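Local coordinates for protein tannase (Fusobacterium nucleatum subsp. nucleatum ATCC 25586, PDB 6YQ4) that probably hydrolyses ester bonds of gallotannins, as a magnesium-binding tannase related to the alpha/beta-hydrolase enzymes, at residues N40-K44 with D45-M49; E233-R236 with N237-A240; H378-K381 with F382-D385. All coordinates share one frame; numbering follows the deposited sequence.

Interaction 1. Residues N40-K44 with D45-M49; sequences NPIDK and DYQNM
Asp43 and Asp45 form an Asx turn in the loop that leads from strand 26-36 into strand 48-54 of the large mixed sheet. The Asp45 backbone N donates to Asp43 OD1 at 3.0 Å and meets it nearly along its C-O axis. The Asp43 carbonyl closes the same bend from the backbone side: Gln47 N reaches Asp43 O at 3.0 Å, and Tyr46 N gives it a second, weak bond.

The side chain of Gln47 reaches back to the start of the loop. Its chain runs extended beyond CG (chi2 176°) and carries OE1 to two consecutive backbone amides. Ile42 N donates to Gln47 OE1 at 2.8 Å and lies in the carbonyl plane. Asp43 N donates to Gln47 OE1 at 3.1 Å on a straighter path, but is tilted 32° from that plane. Two donors thus grip one buried oxygen, while Asp138 holds the NE2 end. Ile42 CG2 packs against the same amide.

On the outer side the two aspartates come close, with their carboxylate planes 65° apart. Their charges would probably raise each other's affinity for a proton. A water lies between them, within hydrogen-bonding distance of both, 2.8 Å from Asp43 OD2 and 2.6 Å from Asp45 OD1. Further on, Asn48 ND2 donates to Lys44 O at 2.9 Å, and that oxygen lies almost in the Asn48 amide plane.

Interaction 2. Residues E233-R236 with N237-A240; sequences EFTR and NTSA
The first torsions of Thr235 and Thr238 aim their hydroxyls at backbone amides of the same turn. In Thr235 the hydroxyl sits between the backbone N and the carbonyl carbon (chi1 78°), which points OG1 forward over the turn. In Thr238 OG1 lies beside its own backbone N, opposite the carbonyl carbon (chi1 -57°). That sends it back to the start of the turn.

Each hydroxyl accepts from one backbone amide. Asn237 N donates to Thr235 OG1 at 3.1 Å. Thr235 N donates to Thr238 OG1 at 2.8 Å. The backbone adds a longer bond, from Thr238 N to Thr235 O at 3.3 Å. Its N-H points well at the oxygen, but the donor stands above the carbonyl plane.

The methyl of Thr238 also meets Phe234: Thr238 CG2 approaches Phe234 CD2 obliquely, at 3.9 Å. The Phe234 ring also meets that of Tyr243, and a bound glycerol lies close by.

At the outer corner the extended chain of Arg236 runs past the amide of Asn237. Arg236 NH1 makes a weak, bent bond of 3.1 Å to Asn237 OD1, with the two planes 60° apart. The firmer partner of this guanidinium is Asp375, which forms a salt bridge with NE.

The whole is a type I beta turn from Thr235 to Thr238 with an ST turn built on Thr235. It links strand 228-232 to helix 240-244, and the ring of Phe234 comes close to a probable Ser-His-Asp triad of this hydrolase fold but makes no contact with it.

Interaction 3. Residues H378-K381 with F382-D385; sequences HFTK and FSFD
Thr380 caps the N-terminus of helix 381-394, and Thr380 and His378 make up the close-packed half of this contact. With chi1 at 66°, the hydroxyl of Thr380 is turned toward the first turn of the helix. There Thr380 OG1 accepts from Ser383 N at 3.2 Å, the classical N-cap bond. Thr380 O takes a weak bond from Phe384 N, while Lys381 O takes a good one from Asp385 N at 2.9 Å.

His378 closes the same buried side. Its ring packs against the start of the helix, and Phe384 CA rests over one face, 4.2 Å from the ring centroid. This is a CH-pi contact. The Phe384 ring is turned away and offers only an edge, with CD1 4.2 Å from His378 CD2. Asp357 ties this half together. Its carboxylate bonds to His378 ND1 through one oxygen and to Thr380 OG1 through the other, and its carbonyl O bonds to Ser383 OG. His378 ND1, Thr380 OG1 and Ser383 OG are thus all satisfied, and the bond at ND1 probably fixes the rotation of the imidazole.

The solvent side is looser. Exposed Lys381 stretches along the helix and bends only at its last torsion (chi4 36°), which brings the ammonium back to partly exposed Asp385, one turn on. Lys381 NZ forms a salt bridge with Asp385 OD2 at 2.6 Å. Asp385 OD2 receives it on its syn lone pair.

Around the cap, Phe382 packs on Ile264, Lys267 and Leu268 of helix 259-279. Thr380 touches Glu213 and Asp216 of helix 212-223, and Phe384 rests on the loop at Pro410 and Met412.

In the fold
All three contacts are local, and each sits where the chain enters a new element. Interaction 1 leads into strand 48-54 of the central sheet, interaction 2 into helix 240-244, and interaction 3 into helix 381-394. They hold different elements and do not touch; the centres of interactions 1 and 3 lie about 33 Å apart, and that of interaction 2 lies about 22 to 23 Å from each. Interaction 2 is a surface contact, whereas the others are partly buried. Side-chain oxygens accept backbone N-H groups in every case: a carboxylate and an amide in interaction 1, threonine hydroxyls in interactions 2 and 3. Only interaction 3 adds an internal salt bridge and a CH-pi contact.

Interaction 1. Residues N40-K44 with D45-M49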
loop_
_atom_site.group_PDB
_atom_site.type_symbol
_atom_site.label_atom_id
_atom_site.label_comp_id
_atom_site.label_asym_id
_atom_site.label_seq_id
_atom_site.Cartn_x
_atom_site.Cartn_y
_atom_site.Cartn_z
ATOM N N ASN A 40 24.235 -2.200 -11.076
ATOM C CA ASN A 40 23.880 -2.975 -12.268
ATOM C C ASN A 40 22.369 -2.934 -12.469
ATOM O O ASN A 40 21.655 -3.888 -12.125
ATOM C CB ASN A 40 24.375 -4.420 -12.174
ATOM C CG ASN A 40 24.404 -5.113 -13.537
ATOM O OD1 ASN A 40 24.505 -4.452 -14.582
ATOM N ND2 ASN A 40 24.330 -6.445 -13.535
ATOM N N PRO A 41 21.847 -1.848 -13.033
ATOM C CA PRO A 41 20.399 -1.764 -13.274
ATOM C C PRO A 41 19.959 -2.643 -14.434
ATOM O O PRO A 41 20.691 -2.848 -15.403
ATOM C CB PRO A 41 20.178 -0.279 -13.588
ATOM C CG PRO A 41 21.515 0.205 -14.092
ATOM C CD PRO A 41 22.544 -0.583 -13.336
ATOM N N ILE A 42 18.737 -3.160 -14.327
ATOM C CA ILE A 42 18.167 -3.969 -15.399
ATOM C C ILE A 42 17.232 -3.100 -16.240
ATOM O O ILE A 42 17.109 -3.313 -17.455
ATOM C CB ILE A 42 17.468 -5.234 -14.849
ATOM C CG1 ILE A 42 16.763 -6.013 -15.966
ATOM C CG2 ILE A 42 16.496 -4.898 -13.732
ATOM C CD1 ILE A 42 17.678 -6.437 -17.121
ATOM N N ASP A 43 16.599 -2.090 -15.627
ATOM C CA ASP A 43 15.822 -1.089 -16.370
ATOM C C ASP A 43 16.069 0.291 -15.777
ATOM O O ASP A 43 15.549 0.606 -14.707
ATOM C CB ASP A 43 14.323 -1.401 -16.363
ATOM C CG ASP A 43 13.558 -0.625 -17.453
ATOM O OD1 ASP A 43 13.863 0.573 -17.650
ATOM O OD2 ASP A 43 12.654 -1.204 -18.112
ATOM N N LYS A 44 16.805 1.138 -16.493
ATOM C CA LYS A 44 17.184 2.428 -15.934
ATOM C C LYS A 44 16.060 3.446 -15.947
ATOM O O LYS A 44 16.170 4.462 -15.252
ATOM C CB LYS A 44 18.373 3.016 -16.688
ATOM C CG LYS A 44 19.663 2.294 -16.440
ATOM C CD LYS A 44 20.802 3.028 -17.078
ATOM C CE LYS A 44 20.704 2.989 -18.585
ATOM N NZ LYS A 44 21.082 4.295 -19.216
ATOM N N ASP A 45 15.010 3.237 -16.748
ATOM C CA ASP A 45 13.902 4.190 -16.741
ATOM C C ASP A 45 13.140 4.143 -15.428
ATOM O O ASP A 45 12.533 5.142 -15.027
ATOM C CB ASP A 45 12.940 3.903 -17.888
ATOM C CG ASP A 45 13.611 3.938 -19.230
ATOM O OD1 ASP A 45 13.266 3.078 -20.061
ATOM O OD2 ASP A 45 14.474 4.821 -19.449
ATOM N N TYR A 46 13.155 2.994 -14.760
ATOM C CA TYR A 46 12.381 2.775 -13.548
ATOM C C TYR A 46 13.234 2.710 -12.297
ATOM O O TYR A 46 12.876 3.324 -11.295
ATOM C CB TYR A 46 11.527 1.505 -13.700
ATOM C CG TYR A 46 10.336 1.849 -14.555
ATOM C CD1 TYR A 46 9.287 2.577 -14.011
ATOM C CD2 TYR A 46 10.301 1.555 -15.928
ATOM C CE1 TYR A 46 8.219 2.966 -14.769
ATOM C CE2 TYR A 46 9.212 1.938 -16.713
ATOM C CZ TYR A 46 8.178 2.655 -16.119
ATOM O OH TYR A 46 7.062 3.067 -16.811
ATOM N N GLN A 47 14.383 2.039 -12.348
ATOM C CA GLN A 47 15.276 1.974 -11.200
ATOM C C GLN A 47 16.138 3.223 -11.107
ATOM O O GLN A 47 17.365 3.124 -11.074
ATOM C CB GLN A 47 16.170 0.736 -11.270
ATOM C CG GLN A 47 15.425 -0.595 -11.364
ATOM C CD GLN A 47 16.377 -1.775 -11.517
ATOM O OE1 GLN A 47 17.042 -1.922 -12.546
ATOM N NE2 GLN A 47 16.461 -2.611 -10.478
ATOM N N ASN A 48 15.516 4.397 -11.082
ATOM C CA ASN A 48 16.208 5.629 -10.735
ATOM C C ASN A 48 15.371 6.401 -9.718
ATOM O O ASN A 48 14.198 6.093 -9.492
ATOM C CB ASN A 48 16.490 6.483 -11.964
ATOM C CG ASN A 48 15.232 7.061 -12.559
ATOM O OD1 ASN A 48 14.640 7.997 -12.011
ATOM N ND2 ASN A 48 14.814 6.515 -13.700
ATOM N N MET A 49 15.977 7.432 -9.121
ATOM C CA MET A 49 15.365 8.172 -8.024
ATOM C C MET A 49 15.662 9.667 -8.124
ATOM O O MET A 49 16.779 10.067 -8.459
ATOM C CB MET A 49 15.859 7.629 -6.691
ATOM C CG MET A 49 15.519 8.470 -5.497
ATOM S SD MET A 49 15.991 7.607 -3.970
ATOM C CE MET A 49 17.696 7.172 -4.331
HETATM O O HOH W 1 11.769 0.929 -19.672
#

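Interaction 2. Residues E233-R236 with N237-A240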
loop_
_atom_site.group_PDB
_atom_site.type_symbol
_atom_site.label_atom_id
_atom_site.label_comp_id
_atom_site.label_asym_id
_atom_site.label_seq_id
_atom_site.Cartn_x
_atom_site.Cartn_y
_atom_site.Cartn_z
ATOM N N GLU A 233 -13.604 -0.681 -14.954
ATOM C CA GLU A 233 -12.927 -1.762 -15.656
ATOM C C GLU A 233 -11.436 -1.459 -15.680
ATOM O O GLU A 233 -11.010 -0.445 -16.235
ATOM C CB GLU A 233 -13.500 -1.915 -17.059
ATOM C CG GLU A 233 -12.610 -2.643 -18.045
ATOM C CD GLU A 233 -13.030 -2.377 -19.480
ATOM O OE1 GLU A 233 -12.276 -1.712 -20.226
ATOM O OE2 GLU A 233 -14.134 -2.821 -19.853
ATOM N N PHE A 234 -10.651 -2.306 -15.033
ATOM C CA PHE A 234 -9.204 -2.272 -15.132
ATOM C C PHE A 234 -8.759 -3.476 -15.951
ATOM O O PHE A 234 -9.376 -4.541 -15.883
ATOM C CB PHE A 234 -8.557 -2.262 -13.735
ATOM C CG PHE A 234 -8.879 -1.016 -12.926
ATOM C CD1 PHE A 234 -8.979 -1.068 -11.547
ATOM C CD2 PHE A 234 -9.104 0.207 -13.567
ATOM C CE1 PHE A 234 -9.283 0.081 -10.809
ATOM C CE2 PHE A 234 -9.414 1.362 -12.844
ATOM C CZ PHE A 234 -9.506 1.298 -11.461
ATOM N N THR A 235 -7.729 -3.290 -16.766
ATOM C CA THR A 235 -7.180 -4.330 -17.626
ATOM C C THR A 235 -5.734 -4.613 -17.233
ATOM O O THR A 235 -5.152 -3.963 -16.335
ATOM C CB THR A 235 -7.246 -3.930 -19.107
ATOM O OG1 THR A 235 -6.196 -3.004 -19.409
ATOM C CG2 THR A 235 -8.584 -3.290 -19.445
ATOM N N ARG A 236 -5.149 -5.580 -17.949
ATOM C CA ARG A 236 -3.756 -5.935 -17.721
ATOM C C ARG A 236 -2.864 -4.709 -17.782
ATOM O O ARG A 236 -1.870 -4.620 -17.050
ATOM C CB ARG A 236 -3.299 -6.977 -18.755
ATOM C CG ARG A 236 -1.785 -7.200 -18.761
ATOM C CD ARG A 236 -1.369 -8.256 -19.763
ATOM N NE ARG A 236 0.024 -8.686 -19.590
ATOM C CZ ARG A 236 1.080 -8.021 -20.059
ATOM N NH1 ARG A 236 0.915 -6.868 -20.702
ATOM N NH2 ARG A 236 2.307 -8.499 -19.879
ATOM N N ASN A 237 -3.248 -3.727 -18.600
ATOM C CA ASN A 237 -2.375 -2.646 -19.017
ATOM C C ASN A 237 -2.759 -1.299 -18.420
ATOM O O ASN A 237 -2.259 -0.261 -18.874
ATOM C CB ASN A 237 -2.366 -2.601 -20.534
ATOM C CG ASN A 237 -1.989 -3.949 -21.136
ATOM O OD1 ASN A 237 -0.847 -4.394 -21.002
ATOM N ND2 ASN A 237 -2.960 -4.626 -21.759
ATOM N N THR A 238 -3.621 -1.302 -17.407
ATOM C CA THR A 238 -3.956 -0.098 -16.661
ATOM C C THR A 238 -2.711 0.472 -15.981
ATOM O O THR A 238 -1.976 -0.245 -15.297
ATOM C CB THR A 238 -5.034 -0.447 -15.631
ATOM O OG1 THR A 238 -6.168 -1.016 -16.307
ATOM C CG2 THR A 238 -5.461 0.774 -14.802
ATOM N N SER A 239 -2.464 1.759 -16.178
ATOM C CA SER A 239 -1.283 2.377 -15.585
ATOM C C SER A 239 -1.466 2.580 -14.076
ATOM O O SER A 239 -2.577 2.514 -13.538
ATOM C CB SER A 239 -0.993 3.720 -16.247
ATOM O OG SER A 239 -1.903 4.686 -15.764
ATOM N N ALA A 240 -0.337 2.833 -13.402
ATOM C CA ALA A 240 -0.309 3.113 -11.964
ATOM C C ALA A 240 -1.293 4.214 -11.559
ATOM O O ALA A 240 -2.123 4.031 -10.658
ATOM C CB ALA A 240 1.117 3.509 -11.549
#

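Interaction 3. Residues H378-K381 with F382-D385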
loop_
_atom_site.group_PDB
_atom_site.type_symbol
_atom_site.label_atom_id
_atom_site.label_comp_id
_atom_site.label_asym_id
_atom_site.label_seq_id
_atom_site.Cartn_x
_atom_site.Cartn_y
_atom_site.Cartn_z
ATOM N N HIS A 378 -1.340 -18.400 -10.097
ATOM C CA HIS A 378 -2.118 -18.414 -8.873
ATOM C C HIS A 378 -1.215 -18.167 -7.678
ATOM O O HIS A 378 0.010 -18.270 -7.763
ATOM C CB HIS A 378 -2.844 -19.743 -8.703
ATOM C CG HIS A 378 -3.784 -20.038 -9.821
ATOM N ND1 HIS A 378 -4.879 -19.247 -10.088
ATOM C CD2 HIS A 378 -3.761 -20.996 -10.779
ATOM C CE1 HIS A 378 -5.505 -19.717 -11.155
ATOM N NE2 HIS A 378 -4.850 -20.780 -11.590
ATOM N N PHE A 379 -1.851 -17.827 -6.555
ATOM C CA PHE A 379 -1.134 -17.675 -5.295
ATOM C C PHE A 379 -1.973 -18.122 -4.101
ATOM O O PHE A 379 -1.571 -17.878 -2.954
ATOM C CB PHE A 379 -0.675 -16.223 -5.086
ATOM C CG PHE A 379 -1.689 -15.195 -5.477
ATOM C CD1 PHE A 379 -2.457 -14.555 -4.509
ATOM C CD2 PHE A 379 -1.873 -14.858 -6.821
ATOM C CE1 PHE A 379 -3.402 -13.580 -4.869
ATOM C CE2 PHE A 379 -2.802 -13.895 -7.202
ATOM C CZ PHE A 379 -3.574 -13.252 -6.223
ATOM N N THR A 380 -3.113 -18.760 -4.324
ATOM C CA THR A 380 -3.911 -19.323 -3.260
ATOM C C THR A 380 -4.136 -20.781 -3.599
ATOM O O THR A 380 -4.208 -21.156 -4.771
ATOM C CB THR A 380 -5.268 -18.611 -3.082
ATOM O OG1 THR A 380 -6.099 -18.832 -4.240
ATOM C CG2 THR A 380 -5.059 -17.121 -2.887
ATOM N N LYS A 381 -4.211 -21.600 -2.559
ATOM C CA LYS A 381 -4.606 -22.983 -2.757
ATOM C C LYS A 381 -5.999 -23.072 -3.364
ATOM O O LYS A 381 -6.299 -24.025 -4.092
ATOM C CB LYS A 381 -4.540 -23.716 -1.413
ATOM C CG LYS A 381 -4.940 -25.170 -1.456
ATOM C CD LYS A 381 -5.368 -25.663 -0.085
ATOM C CE LYS A 381 -5.777 -27.102 -0.177
ATOM N NZ LYS A 381 -4.902 -27.779 -1.175
ATOM N N PHE A 382 -6.859 -22.092 -3.084
ATOM C CA PHE A 382 -8.269 -22.226 -3.438
ATOM C C PHE A 382 -8.473 -22.156 -4.958
ATOM O O PHE A 382 -9.098 -23.038 -5.556
ATOM C CB PHE A 382 -9.096 -21.151 -2.715
ATOM C CG PHE A 382 -10.527 -21.107 -3.154
ATOM C CD1 PHE A 382 -11.471 -21.926 -2.551
ATOM C CD2 PHE A 382 -10.926 -20.285 -4.207
ATOM C CE1 PHE A 382 -12.797 -21.929 -2.987
ATOM C CE2 PHE A 382 -12.249 -20.278 -4.666
ATOM C CZ PHE A 382 -13.186 -21.096 -4.053
ATOM N N SER A 383 -7.971 -21.097 -5.589
ATOM C CA SER A 383 -8.110 -20.939 -7.026
ATOM C C SER A 383 -7.282 -21.969 -7.777
ATOM O O SER A 383 -7.720 -22.475 -8.818
ATOM C CB SER A 383 -7.712 -19.522 -7.423
ATOM O OG SER A 383 -8.461 -18.583 -6.663
ATOM N N PHE A 384 -6.098 -22.307 -7.264
ATOM C CA PHE A 384 -5.284 -23.313 -7.934
ATOM C C PHE A 384 -5.996 -24.662 -7.957
ATOM O O PHE A 384 -6.121 -25.290 -9.017
ATOM C CB PHE A 384 -3.912 -23.423 -7.263
ATOM C CG PHE A 384 -3.069 -24.563 -7.783
ATOM C CD1 PHE A 384 -2.286 -24.406 -8.920
ATOM C CD2 PHE A 384 -3.066 -25.803 -7.141
ATOM C CE1 PHE A 384 -1.513 -25.464 -9.416
ATOM C CE2 PHE A 384 -2.297 -26.868 -7.635
ATOM C CZ PHE A 384 -1.519 -26.691 -8.781
ATOM N N ASP A 385 -6.493 -25.111 -6.794
ATOM C CA ASP A 385 -7.123 -26.433 -6.708
ATOM C C ASP A 385 -8.360 -26.528 -7.590
ATOM O O ASP A 385 -8.649 -27.597 -8.141
ATOM C CB ASP A 385 -7.518 -26.777 -5.263
ATOM C CG ASP A 385 -6.328 -27.132 -4.372
ATOM O OD1 ASP A 385 -5.169 -27.112 -4.826
ATOM O OD2 ASP A 385 -6.564 -27.436 -3.185
#